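Local coordinates for protein PT26-6P (Thermococcus sp., PDB 2WB7) that is of unknown function but is encoded by a euryarchaeal extrachromosomal mobile element and combines two immunoglobulin-like domains with a helical domain, at residues I5-I10 with A481-M486; F64-V69 with V125-A130; T91-D96 with E164-V169. All coordinates share one frame; numbering follows the deposited sequence.

Interaction 1. Residues I5-I10 with A481-M486; sequences INDDDI and AKKHEM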
ATOM      1  N   ILE A   5      17.017   0.206 -31.673  1.00 48.30           N
ATOM      2  CA  ILE A   5      17.987   1.145 -31.104  1.00 47.60           C
ATOM      3  C   ILE A   5      17.503   1.835 -29.826  1.00 47.15           C
ATOM      4  O   ILE A   5      18.267   1.991 -28.879  1.00 46.70           O
ATOM      5  CB  ILE A   5      18.387   2.207 -32.136  1.00 47.74           C
ATOM      6  CG1 ILE A   5      19.043   1.523 -33.330  1.00 47.38           C
ATOM      7  CG2 ILE A   5      19.312   3.263 -31.517  1.00 47.32           C
ATOM      8  CD1 ILE A   5      19.529   2.486 -34.358  1.00 47.70           C
ATOM      9  N   ASN A   6      16.230   2.232 -29.816  1.00 47.00           N
ATOM     10  CA  ASN A   6      15.627   2.986 -28.717  1.00 46.91           C
ATOM     11  C   ASN A   6      14.886   2.149 -27.692  1.00 46.43           C
ATOM     12  O   ASN A   6      14.630   2.600 -26.579  1.00 46.46           O
ATOM     13  CB  ASN A   6      14.650   4.010 -29.275  1.00 47.15           C
ATOM     14  CG  ASN A   6      15.328   5.298 -29.647  1.00 49.28           C
ATOM     15  OD1 ASN A   6      16.359   5.303 -30.335  1.00 50.76           O
ATOM     16  ND2 ASN A   6      14.764   6.411 -29.184  1.00 51.82           N
ATOM     17  N   ASP A   7      14.502   0.944 -28.085  1.00 46.01           N
ATOM     18  CA  ASP A   7      13.719   0.086 -27.220  1.00 45.38           C
ATOM     19  C   ASP A   7      12.368   0.717 -26.885  1.00 45.47           C
ATOM     20  O   ASP A   7      11.887   0.619 -25.769  1.00 45.08           O
ATOM     21  CB  ASP A   7      14.519  -0.225 -25.966  1.00 45.08           C
ATOM     22  CG  ASP A   7      15.940  -0.642 -26.288  1.00 44.78           C
ATOM     23  OD1 ASP A   7      16.137  -1.758 -26.816  1.00 44.43           O
ATOM     24  OD2 ASP A   7      16.864   0.152 -26.025  1.00 44.18           O
ATOM     25  N   ASP A   8      11.748   1.346 -27.879  1.00 45.89           N
ATOM     26  CA  ASP A   8      10.387   1.851 -27.752  1.00 46.35           C
ATOM     27  C   ASP A   8       9.364   0.725 -27.665  1.00 46.19           C
ATOM     28  O   ASP A   8       8.175   0.973 -27.531  1.00 46.40           O
ATOM     29  CB  ASP A   8      10.046   2.751 -28.933  1.00 46.57           C
ATOM     30  CG  ASP A   8      10.756   4.093 -28.865  1.00 48.73           C
ATOM     31  OD1 ASP A   8      10.659   4.742 -27.796  1.00 51.46           O
ATOM     32  OD2 ASP A   8      11.403   4.504 -29.870  1.00 50.66           O
ATOM     33  N   ASP A   9       9.815  -0.516 -27.751  1.00 46.03           N
ATOM     34  CA  ASP A   9       8.890  -1.635 -27.621  1.00 45.79           C
ATOM     35  C   ASP A   9       8.804  -2.111 -26.180  1.00 45.89           C
ATOM     36  O   ASP A   9       7.964  -2.941 -25.843  1.00 46.10           O
ATOM     37  CB  ASP A   9       9.263  -2.793 -28.559  1.00 45.52           C
ATOM     38  CG  ASP A   9      10.690  -3.310 -28.348  1.00 44.66           C
ATOM     39  OD1 ASP A   9      10.888  -4.527 -28.483  1.00 43.61           O
ATOM     40  OD2 ASP A   9      11.623  -2.520 -28.079  1.00 42.97           O
ATOM     41  N   ILE A  10       9.673  -1.583 -25.327  1.00 45.97           N
ATOM     42  CA  ILE A  10       9.643  -1.946 -23.915  1.00 46.06           C
ATOM     43  C   ILE A  10       8.451  -1.275 -23.240  1.00 46.92           C
ATOM     44  O   ILE A  10       8.301  -0.051 -23.268  1.00 46.62           O
ATOM     45  CB  ILE A  10      10.945  -1.565 -23.187  1.00 45.64           C
ATOM     46  CG1 ILE A  10      12.126  -2.297 -23.828  1.00 45.48           C
ATOM     47  CG2 ILE A  10      10.830  -1.868 -21.702  1.00 44.20           C
ATOM     48  CD1 ILE A  10      13.465  -2.001 -23.212  1.00 44.77           C
ATOM     49  N   ALA A 481      18.350 -10.315 -29.384  1.00 31.22           N
ATOM     50  CA  ALA A 481      19.645 -10.392 -28.741  1.00 31.50           C
ATOM     51  C   ALA A 481      19.839  -9.290 -27.680  1.00 31.72           C
ATOM     52  O   ALA A 481      20.410  -9.524 -26.612  1.00 31.16           O
ATOM     53  CB  ALA A 481      20.750 -10.349 -29.790  1.00 31.38           C
ATOM     54  N   LYS A 482      19.345  -8.095 -27.968  1.00 31.98           N
ATOM     55  CA  LYS A 482      19.470  -6.988 -27.029  1.00 32.61           C
ATOM     56  C   LYS A 482      18.708  -7.220 -25.711  1.00 32.95           C
ATOM     57  O   LYS A 482      19.261  -7.045 -24.604  1.00 32.97           O
ATOM     58  CB  LYS A 482      18.964  -5.720 -27.685  1.00 32.85           C
ATOM     59  CG  LYS A 482      19.549  -4.467 -27.100  1.00 33.56           C
ATOM     60  CD  LYS A 482      18.939  -3.270 -27.766  1.00 35.82           C
ATOM     61  CE  LYS A 482      19.470  -1.979 -27.200  1.00 36.25           C
ATOM     62  NZ  LYS A 482      18.559  -0.887 -27.673  1.00 38.14           N
ATOM     63  N   LYS A 483      17.440  -7.615 -25.837  1.00 32.91           N
ATOM     64  CA  LYS A 483      16.598  -7.878 -24.676  1.00 32.64           C
ATOM     65  C   LYS A 483      17.077  -9.087 -23.893  1.00 32.38           C
ATOM     66  O   LYS A 483      16.958  -9.114 -22.665  1.00 32.19           O
ATOM     67  CB  LYS A 483      15.153  -8.105 -25.084  1.00 32.62           C
ATOM     68  CG  LYS A 483      14.666  -7.199 -26.172  1.00 33.90           C
ATOM     69  CD  LYS A 483      14.696  -5.742 -25.815  1.00 33.75           C
ATOM     70  CE  LYS A 483      13.580  -5.024 -26.582  1.00 36.11           C
ATOM     71  NZ  LYS A 483      14.045  -3.796 -27.278  1.00 35.53           N
ATOM     72  N   HIS A 484      17.585 -10.100 -24.595  1.00 32.08           N
ATOM     73  CA  HIS A 484      18.192 -11.238 -23.906  1.00 31.83           C
ATOM     74  C   HIS A 484      19.363 -10.764 -23.053  1.00 31.60           C
ATOM     75  O   HIS A 484      19.504 -11.202 -21.917  1.00 31.88           O
ATOM     76  CB  HIS A 484      18.645 -12.358 -24.865  1.00 31.96           C
ATOM     77  CG  HIS A 484      17.542 -13.277 -25.301  1.00 32.88           C
ATOM     78  ND1 HIS A 484      16.647 -13.846 -24.417  1.00 34.26           N
ATOM     79  CD2 HIS A 484      17.196 -13.737 -26.528  1.00 32.73           C
ATOM     80  CE1 HIS A 484      15.793 -14.605 -25.080  1.00 34.06           C
ATOM     81  NE2 HIS A 484      16.097 -14.546 -26.364  1.00 33.99           N
ATOM     82  N   GLU A 485      20.201  -9.871 -23.576  1.00 31.25           N
ATOM     83  CA  GLU A 485      21.307  -9.372 -22.760  1.00 31.29           C
ATOM     84  C   GLU A 485      20.802  -8.602 -21.539  1.00 30.98           C
ATOM     85  O   GLU A 485      21.394  -8.677 -20.457  1.00 30.97           O
ATOM     86  CB  GLU A 485      22.291  -8.500 -23.541  1.00 31.16           C
ATOM     87  CG  GLU A 485      23.582  -8.331 -22.756  1.00 31.92           C
ATOM     88  CD  GLU A 485      24.370  -7.044 -23.058  1.00 32.00           C
ATOM     89  OE1 GLU A 485      24.030  -6.338 -24.029  1.00 29.11           O
ATOM     90  OE2 GLU A 485      25.345  -6.761 -22.302  1.00 31.57           O
HETATM   91  N   MSE A 486      19.710  -7.862 -21.727  1.00 30.38           N
HETATM   92  CA  MSE A 486      19.090  -7.098 -20.650  1.00 29.68           C
HETATM   93  C   MSE A 486      18.544  -8.023 -19.565  1.00 29.53           C
HETATM   94  O   MSE A 486      18.715  -7.770 -18.361  1.00 29.46           O
HETATM   95  CB  MSE A 486      17.976  -6.238 -21.221  1.00 29.62           C
HETATM   96  CG  MSE A 486      18.467  -5.045 -22.042  1.00 30.32           C
HETATM   97 SE   MSE A 486      17.005  -4.329 -23.136  1.00 31.39          SE
HETATM   98  CE  MSE A 486      17.680  -2.574 -23.634  1.00 31.21           C
TER

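Interaction 2. Residues F64-V69 with V125-A130; sequences FSAFPV and VTVMKA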
ATOM      1  N   PHE A  64      -3.726  -1.823   9.509  1.00 39.37           N
ATOM      2  CA  PHE A  64      -3.911  -1.231  10.820  1.00 38.18           C
ATOM      3  C   PHE A  64      -4.622   0.108  10.748  1.00 37.38           C
ATOM      4  O   PHE A  64      -4.228   1.051  11.431  1.00 37.13           O
ATOM      5  CB  PHE A  64      -2.563  -1.046  11.515  1.00 38.37           C
ATOM      6  CG  PHE A  64      -1.828  -2.332  11.771  1.00 39.03           C
ATOM      7  CD1 PHE A  64      -2.129  -3.101  12.876  1.00 39.24           C
ATOM      8  CD2 PHE A  64      -0.823  -2.766  10.914  1.00 39.16           C
ATOM      9  CE1 PHE A  64      -1.458  -4.277  13.119  1.00 39.05           C
ATOM     10  CE2 PHE A  64      -0.158  -3.949  11.149  1.00 38.51           C
ATOM     11  CZ  PHE A  64      -0.473  -4.702  12.254  1.00 39.22           C
ATOM     12  N   SER A  65      -5.671   0.204   9.937  1.00 36.74           N
ATOM     13  CA  SER A  65      -6.398   1.469   9.814  1.00 36.33           C
ATOM     14  C   SER A  65      -7.448   1.675  10.904  1.00 36.44           C
ATOM     15  O   SER A  65      -7.914   0.742  11.551  1.00 35.89           O
ATOM     16  CB  SER A  65      -7.071   1.592   8.458  1.00 35.88           C
ATOM     17  OG  SER A  65      -6.320   0.937   7.471  1.00 36.21           O
ATOM     18  N   ALA A  66      -7.799   2.934  11.104  1.00 36.92           N
ATOM     19  CA  ALA A  66      -8.895   3.301  11.963  1.00 37.23           C
ATOM     20  C   ALA A  66     -10.131   3.256  11.071  1.00 37.60           C
ATOM     21  O   ALA A  66     -10.018   3.385   9.856  1.00 37.95           O
ATOM     22  CB  ALA A  66      -8.665   4.690  12.514  1.00 36.79           C
ATOM     23  N   PHE A  67     -11.307   3.052  11.644  1.00 37.99           N
ATOM     24  CA  PHE A  67     -12.483   2.866  10.800  1.00 38.41           C
ATOM     25  C   PHE A  67     -13.727   3.360  11.489  1.00 38.61           C
ATOM     26  O   PHE A  67     -13.806   3.336  12.713  1.00 38.79           O
ATOM     27  CB  PHE A  67     -12.638   1.392  10.434  1.00 38.36           C
ATOM     28  CG  PHE A  67     -12.591   0.479  11.613  1.00 38.09           C
ATOM     29  CD1 PHE A  67     -13.741   0.178  12.321  1.00 39.20           C
ATOM     30  CD2 PHE A  67     -11.398  -0.071  12.025  1.00 38.32           C
ATOM     31  CE1 PHE A  67     -13.695  -0.671  13.421  1.00 38.50           C
ATOM     32  CE2 PHE A  67     -11.340  -0.915  13.118  1.00 38.34           C
ATOM     33  CZ  PHE A  67     -12.488  -1.214  13.819  1.00 38.61           C
ATOM     34  N   PRO A  68     -14.713   3.800  10.702  1.00 38.92           N
ATOM     35  CA  PRO A  68     -15.909   4.327  11.320  1.00 39.07           C
ATOM     36  C   PRO A  68     -16.740   3.173  11.839  1.00 39.37           C
ATOM     37  O   PRO A  68     -16.859   2.143  11.176  1.00 39.25           O
ATOM     38  CB  PRO A  68     -16.630   5.030  10.159  1.00 38.94           C
ATOM     39  CG  PRO A  68     -16.040   4.487   8.899  1.00 38.95           C
ATOM     40  CD  PRO A  68     -14.902   3.549   9.264  1.00 38.91           C
ATOM     41  N   VAL A  69     -17.298   3.341  13.028  1.00 40.03           N
ATOM     42  CA  VAL A  69     -18.217   2.365  13.571  1.00 40.74           C
ATOM     43  C   VAL A  69     -19.537   3.052  13.797  1.00 41.31           C
ATOM     44  O   VAL A  69     -19.590   4.116  14.415  1.00 41.38           O
ATOM     45  CB  VAL A  69     -17.735   1.796  14.916  1.00 40.73           C
ATOM     46  CG1 VAL A  69     -18.839   0.952  15.558  1.00 40.58           C
ATOM     47  CG2 VAL A  69     -16.479   0.981  14.727  1.00 40.55           C
ATOM     48  N   VAL A 125     -22.323   7.536  15.742  1.00 44.46           N
ATOM     49  CA  VAL A 125     -21.156   7.295  14.898  1.00 44.41           C
ATOM     50  C   VAL A 125     -19.856   7.558  15.640  1.00 44.15           C
ATOM     51  O   VAL A 125     -19.699   8.584  16.314  1.00 44.04           O
ATOM     52  CB  VAL A 125     -21.205   8.107  13.587  1.00 44.44           C
ATOM     53  CG1 VAL A 125     -19.963   7.881  12.797  1.00 44.56           C
ATOM     54  CG2 VAL A 125     -22.415   7.681  12.762  1.00 45.73           C
ATOM     55  N   THR A 126     -18.931   6.613  15.525  1.00 43.82           N
ATOM     56  CA  THR A 126     -17.623   6.767  16.130  1.00 43.77           C
ATOM     57  C   THR A 126     -16.508   6.190  15.241  1.00 43.75           C
ATOM     58  O   THR A 126     -16.761   5.626  14.176  1.00 43.85           O
ATOM     59  CB  THR A 126     -17.584   6.162  17.556  1.00 43.56           C
ATOM     60  OG1 THR A 126     -16.459   6.693  18.265  1.00 44.31           O
ATOM     61  CG2 THR A 126     -17.475   4.659  17.503  1.00 43.11           C
ATOM     62  N   VAL A 127     -15.266   6.371  15.668  1.00 43.91           N
ATOM     63  CA  VAL A 127     -14.124   5.858  14.937  1.00 43.69           C
ATOM     64  C   VAL A 127     -13.389   4.915  15.853  1.00 43.66           C
ATOM     65  O   VAL A 127     -13.207   5.217  17.024  1.00 43.55           O
ATOM     66  CB  VAL A 127     -13.167   6.985  14.559  1.00 43.67           C
ATOM     67  CG1 VAL A 127     -12.069   6.459  13.646  1.00 43.50           C
ATOM     68  CG2 VAL A 127     -13.929   8.130  13.900  1.00 43.13           C
HETATM   69  N   MSE A 128     -12.971   3.772  15.331  1.00 43.97           N
HETATM   70  CA  MSE A 128     -12.244   2.797  16.150  1.00 44.48           C
HETATM   71  C   MSE A 128     -10.941   2.297  15.492  1.00 44.61           C
HETATM   72  O   MSE A 128     -10.599   2.665  14.361  1.00 44.87           O
HETATM   73  CB  MSE A 128     -13.152   1.616  16.512  1.00 44.42           C
HETATM   74  CG  MSE A 128     -14.349   1.996  17.404  1.00 45.66           C
HETATM   75 SE   MSE A 128     -13.959   2.248  19.333  1.00 47.31          SE
HETATM   76  CE  MSE A 128     -14.972   3.878  19.588  1.00 46.53           C
ATOM     77  N   LYS A 129     -10.217   1.451  16.212  1.00 44.41           N
ATOM     78  CA  LYS A 129      -8.973   0.902  15.707  1.00 43.76           C
ATOM     79  C   LYS A 129      -8.504  -0.294  16.542  1.00 43.88           C
ATOM     80  O   LYS A 129      -8.528  -0.255  17.778  1.00 43.87           O
ATOM     81  CB  LYS A 129      -7.911   1.995  15.696  1.00 43.49           C
ATOM     82  CG  LYS A 129      -6.600   1.577  15.064  1.00 42.86           C
ATOM     83  CD  LYS A 129      -5.490   2.588  15.337  1.00 41.69           C
ATOM     84  CE  LYS A 129      -4.169   2.069  14.784  1.00 41.28           C
ATOM     85  NZ  LYS A 129      -3.005   2.793  15.341  1.00 40.03           N
ATOM     86  N   ALA A 130      -8.083  -1.354  15.860  1.00 43.85           N
ATOM     87  CA  ALA A 130      -7.546  -2.537  16.522  1.00 44.14           C
ATOM     88  C   ALA A 130      -6.209  -2.268  17.226  1.00 44.52           C
ATOM     89  O   ALA A 130      -5.643  -1.173  17.107  1.00 44.79           O
ATOM     90  CB  ALA A 130      -7.389  -3.656  15.514  1.00 44.02           C
TER
HETATM   91  O   HOH W   1      -2.124   2.699  12.181  1.00 36.71           O
HETATM   92  O   HOH W   2      -7.329  -2.005  12.834  1.00 35.56           O

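Interaction 3. Residues T91-D96 with E164-V169; sequences TAYVID and EIRVIV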
ATOM      1  N   THR A  91     -21.555   3.613  25.915  1.00 51.65           N
ATOM      2  CA  THR A  91     -20.123   3.452  25.961  1.00 50.93           C
ATOM      3  C   THR A  91     -19.710   2.373  24.977  1.00 50.60           C
ATOM      4  O   THR A  91     -20.222   1.256  25.024  1.00 50.30           O
ATOM      5  CB  THR A  91     -19.677   3.052  27.379  1.00 50.95           C
ATOM      6  OG1 THR A  91     -19.693   4.207  28.221  1.00 51.12           O
ATOM      7  CG2 THR A  91     -18.285   2.448  27.372  1.00 50.55           C
ATOM      8  N   ALA A  92     -18.792   2.709  24.076  1.00 50.22           N
ATOM      9  CA  ALA A  92     -18.222   1.707  23.180  1.00 50.07           C
ATOM     10  C   ALA A  92     -16.686   1.703  23.199  1.00 50.02           C
ATOM     11  O   ALA A  92     -16.032   2.726  23.444  1.00 49.74           O
ATOM     12  CB  ALA A  92     -18.754   1.881  21.763  1.00 49.90           C
ATOM     13  N   TYR A  93     -16.123   0.530  22.945  1.00 50.07           N
ATOM     14  CA  TYR A  93     -14.682   0.370  22.924  1.00 50.29           C
ATOM     15  C   TYR A  93     -14.283  -0.932  22.244  1.00 50.48           C
ATOM     16  O   TYR A  93     -15.124  -1.805  21.977  1.00 49.90           O
ATOM     17  CB  TYR A  93     -14.108   0.423  24.341  1.00 50.43           C
ATOM     18  CG  TYR A  93     -14.739  -0.563  25.295  1.00 51.15           C
ATOM     19  CD1 TYR A  93     -15.684  -0.149  26.228  1.00 51.88           C
ATOM     20  CD2 TYR A  93     -14.393  -1.906  25.261  1.00 51.10           C
ATOM     21  CE1 TYR A  93     -16.265  -1.052  27.099  1.00 52.80           C
ATOM     22  CE2 TYR A  93     -14.963  -2.810  26.122  1.00 52.39           C
ATOM     23  CZ  TYR A  93     -15.894  -2.384  27.041  1.00 53.09           C
ATOM     24  OH  TYR A  93     -16.457  -3.301  27.900  1.00 53.34           O
ATOM     25  N   VAL A  94     -12.988  -1.036  21.953  1.00 50.98           N
ATOM     26  CA  VAL A  94     -12.411  -2.218  21.339  1.00 51.66           C
ATOM     27  C   VAL A  94     -11.811  -3.055  22.447  1.00 52.39           C
ATOM     28  O   VAL A  94     -11.228  -2.519  23.389  1.00 52.40           O
ATOM     29  CB  VAL A  94     -11.315  -1.845  20.323  1.00 51.47           C
ATOM     30  CG1 VAL A  94     -10.404  -3.028  20.048  1.00 51.12           C
ATOM     31  CG2 VAL A  94     -11.935  -1.325  19.035  1.00 51.70           C
ATOM     32  N   ILE A  95     -11.972  -4.365  22.360  1.00 53.32           N
ATOM     33  CA  ILE A  95     -11.419  -5.229  23.384  1.00 54.95           C
ATOM     34  C   ILE A  95     -10.585  -6.338  22.758  1.00 55.70           C
ATOM     35  O   ILE A  95     -11.011  -6.979  21.796  1.00 55.71           O
ATOM     36  CB  ILE A  95     -12.535  -5.805  24.308  1.00 55.01           C
ATOM     37  CG1 ILE A  95     -11.942  -6.770  25.335  1.00 55.57           C
ATOM     38  CG2 ILE A  95     -13.621  -6.491  23.492  1.00 54.78           C
ATOM     39  CD1 ILE A  95     -12.954  -7.327  26.300  1.00 56.28           C
ATOM     40  N   ASP A  96      -9.385  -6.547  23.281  1.00 57.07           N
ATOM     41  CA  ASP A  96      -8.529  -7.608  22.751  1.00 58.60           C
ATOM     42  C   ASP A  96      -8.752  -8.905  23.512  1.00 59.32           C
ATOM     43  O   ASP A  96      -9.516  -8.950  24.474  1.00 59.40           O
ATOM     44  CB  ASP A  96      -7.048  -7.219  22.790  1.00 58.63           C
ATOM     45  CG  ASP A  96      -6.519  -7.070  24.205  1.00 59.51           C
ATOM     46  OD1 ASP A  96      -5.486  -6.385  24.363  1.00 60.85           O
ATOM     47  OD2 ASP A  96      -7.136  -7.616  25.154  1.00 59.27           O
ATOM     48  N   GLU A 164     -12.479  -7.372  19.314  1.00 53.11           N
ATOM     49  CA  GLU A 164     -13.922  -7.244  19.172  1.00 52.81           C
ATOM     50  C   GLU A 164     -14.373  -5.890  19.687  1.00 52.44           C
ATOM     51  O   GLU A 164     -13.698  -5.273  20.507  1.00 52.42           O
ATOM     52  CB  GLU A 164     -14.654  -8.351  19.941  1.00 52.98           C
ATOM     53  CG  GLU A 164     -14.352  -9.773  19.477  1.00 53.32           C
ATOM     54  CD  GLU A 164     -15.056 -10.132  18.187  1.00 54.87           C
ATOM     55  OE1 GLU A 164     -15.983  -9.392  17.804  1.00 56.16           O
ATOM     56  OE2 GLU A 164     -14.689 -11.148  17.556  1.00 56.19           O
ATOM     57  N   ILE A 165     -15.515  -5.429  19.198  1.00 52.11           N
ATOM     58  CA  ILE A 165     -16.130  -4.222  19.723  1.00 51.96           C
ATOM     59  C   ILE A 165     -17.293  -4.558  20.658  1.00 52.17           C
ATOM     60  O   ILE A 165     -18.097  -5.451  20.389  1.00 52.02           O
ATOM     61  CB  ILE A 165     -16.642  -3.310  18.598  1.00 51.77           C
ATOM     62  CG1 ILE A 165     -15.512  -2.987  17.626  1.00 51.72           C
ATOM     63  CG2 ILE A 165     -17.217  -2.021  19.172  1.00 51.28           C
ATOM     64  CD1 ILE A 165     -15.960  -2.147  16.454  1.00 52.04           C
ATOM     65  N   ARG A 166     -17.385  -3.847  21.767  1.00 52.46           N
ATOM     66  CA  ARG A 166     -18.563  -3.999  22.594  1.00 52.94           C
ATOM     67  C   ARG A 166     -19.169  -2.662  23.030  1.00 52.93           C
ATOM     68  O   ARG A 166     -18.469  -1.646  23.190  1.00 52.58           O
ATOM     69  CB  ARG A 166     -18.312  -4.959  23.768  1.00 53.37           C
ATOM     70  CG  ARG A 166     -17.598  -4.376  24.980  1.00 54.50           C
ATOM     71  CD  ARG A 166     -17.832  -5.284  26.209  1.00 57.06           C
ATOM     72  NE  ARG A 166     -17.491  -6.700  25.984  1.00 57.56           N
ATOM     73  CZ  ARG A 166     -16.663  -7.410  26.758  1.00 56.65           C
ATOM     74  NH1 ARG A 166     -16.081  -6.847  27.811  1.00 55.93           N
ATOM     75  NH2 ARG A 166     -16.415  -8.686  26.486  1.00 55.27           N
ATOM     76  N   VAL A 167     -20.492  -2.677  23.184  1.00 52.95           N
ATOM     77  CA  VAL A 167     -21.266  -1.487  23.493  1.00 53.12           C
ATOM     78  C   VAL A 167     -22.078  -1.682  24.770  1.00 53.26           C
ATOM     79  O   VAL A 167     -22.605  -2.769  25.034  1.00 53.34           O
ATOM     80  CB  VAL A 167     -22.232  -1.151  22.347  1.00 53.25           C
ATOM     81  CG1 VAL A 167     -22.899   0.204  22.585  1.00 53.67           C
ATOM     82  CG2 VAL A 167     -21.496  -1.168  21.011  1.00 53.34           C
ATOM     83  N   ILE A 168     -22.184  -0.628  25.565  1.00 53.33           N
ATOM     84  CA  ILE A 168     -22.952  -0.699  26.794  1.00 53.48           C
ATOM     85  C   ILE A 168     -23.913   0.470  26.877  1.00 53.41           C
ATOM     86  O   ILE A 168     -23.503   1.629  26.846  1.00 53.27           O
ATOM     87  CB  ILE A 168     -22.041  -0.743  28.023  1.00 53.60           C
ATOM     88  CG1 ILE A 168     -21.182  -2.009  27.964  1.00 54.08           C
ATOM     89  CG2 ILE A 168     -22.867  -0.696  29.306  1.00 53.79           C
ATOM     90  CD1 ILE A 168     -20.339  -2.269  29.215  1.00 55.95           C
ATOM     91  N   VAL A 169     -25.202   0.148  26.951  1.00 53.46           N
ATOM     92  CA  VAL A 169     -26.233   1.165  27.053  1.00 53.45           C
ATOM     93  C   VAL A 169     -26.853   1.136  28.445  1.00 54.07           C
ATOM     94  O   VAL A 169     -27.208   0.071  28.968  1.00 53.89           O
ATOM     95  CB  VAL A 169     -27.340   0.993  25.982  1.00 53.33           C
ATOM     96  CG1 VAL A 169     -28.230   2.247  25.917  1.00 51.86           C
ATOM     97  CG2 VAL A 169     -26.723   0.670  24.626  1.00 52.74           C
TER

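Interaction 1. Residues I5-I10 with A481-M486
The carboxylate of Asp7 has a methyl group over one face and ammonium groups at its oxygens. Met486 is a selenomethionine, and its CE lies above that face, 3.6 Å from Asp7 OD1. Lys482 NZ sits in the fork of the carboxylate, 2.6 Å from Asp7 OD2 and 2.7 Å from Asp7 OD1, and uses the syn lone pair of each. Lys483 NZ comes from the other side, onto the anti lone pair of Asp7 OD1 at 3.0 Å. That oxygen therefore accepts from two lysines. The carboxylate of Asp9 is met tip to tip by Lys483, whose NZ bonds the syn lone pair of Asp9 OD2 at 2.9 Å. The two aspartates and two lysines form one salt-bridge network. It joins the N-terminal loop to helix 471-499 of the C-terminal helical domain. The loop folds into a type I beta turn from Asp7 to Ile10, with Ile10 N bonded to Asp7 O. This turn brings Asp7 and Asp9 to the same lysine. Lys482 carries CG anti to the backbone N (chi1 -155°) and runs straight on to Asp7. Lys483 bends at chi2 and chi4 to pass alongside Asp7 and end between the two acids. Lys482 NZ also hydrogen-bonds Thr4 O and, weakly, Ile5 O, and has a salt bridge to Asp393. Asp7 OD2 is shared with Lys241. So many cations around buried Asp7 would probably favour its charged form. An alanine here would probably leave Lys482 and Lys483 without a shared acceptor and loosen the loop on the helix. Next to the network, Ile10 CD1 packs on Met486 SE at 4.2 Å, and Ile10 also touches Tyr516 of helix 503-523.

Interaction 2. Residues F64-V69 with V125-A130
The segments 64-69 and 125-130, on strands 66-75 and 120-129, run antiparallel in one sheet of the first immunoglobulin-like domain, with 149° between the axes of their short strand segments. Phe67 with Met128 and Val69 with Thr126 are hydrogen-bonded pairs. Met128 N reaches Phe67 O at 2.8 Å in a nearly straight bond (169°). Pro68 has no N-H to give and stands opposite Val127 in a non-hydrogen-bonded pair. Its CA makes a CA-H...O contact with Thr126 O at 3.3 Å. On the face of Phe67, Val69 and Met128, the Phe67 ring takes the crowded position between the backbone N and the carbonyl carbon (chi1 51°). This turns the ring over the partner strand, with Met128 O above one face toward the rim. Val69 CG2 packs on Met128 CG at 3.6 Å. On the other face, Ala66 CB meets Val127 CG1 at 4.0 Å. Past the paired residues a water links Ser65 O to Ala130 N. Lys129 NZ forms a salt bridge with Asp132. Phe67 and Val69 lie against strand 52-62 and Ile165 of strand 163-178, while Thr126 and Met128 touch Arg105 of strand 104-108.

Interaction 3. Residues T91-D96 with E164-V169
This antiparallel strand pair belongs to the first immunoglobulin-like domain. Across the strands, side chains pack more closely on the partly solvent-exposed face of Tyr93, Ile95 and Arg166 than on the buried one. Six backbone bonds link Thr91 with Ile168, Tyr93 with Arg166 and Ile95 with Glu164. The shortest joins Ile95 N to Glu164 O at 2.7 Å. On the buried face of Ala92, Val94, Ile165 and Val167, side chains only brush one another, with Val94 CG2 and Ile165 CG1 4.2 Å apart. This face packs instead on the sheet lying against it: Ala92 meets Ile71, and Val167 meets Ile55. On the more open face, Tyr93 and Arg166 lie side by side and point the same way. Both take the crowded first torsion (chi1 54° for Tyr93), so each leans over the partner strand. Arg166 CG lies along the CE2, CZ and OH side of Tyr93, and Arg166 O is over the centre of the ring. Ring and guanidinium are steeply turned, 77° apart, with Tyr93 OH at the in-plane edge of the guanidinium. Arg166 NH2 forms a salt bridge with Glu213. Ile95 CD1 lies over one face of the Arg166 guanidinium, 3.5 Å from Arg166 NH1.

In the fold
The three contacts lie in two distant parts of an elongated chain. Interactions 2 and 3 share the first immunoglobulin-like domain, with centres about 12 Å apart. Interaction 2 pairs strands 66-75 and 120-129 of one sheet; interaction 3 pairs 85-96 with 163-178 of another. The sheets touch where Met128 CB packs on Val94 CG2 at 4.1 Å. Their segments alternate, so the chain passes back and forth between the sheets, consistent with a sandwich. Interaction 1 spans nearly the whole chain, with the other two between its ends. Its centre is about 49 Å from that of interaction 2 and 59 Å from that of interaction 3. It brings the N-terminus back to the C-terminal helical domain.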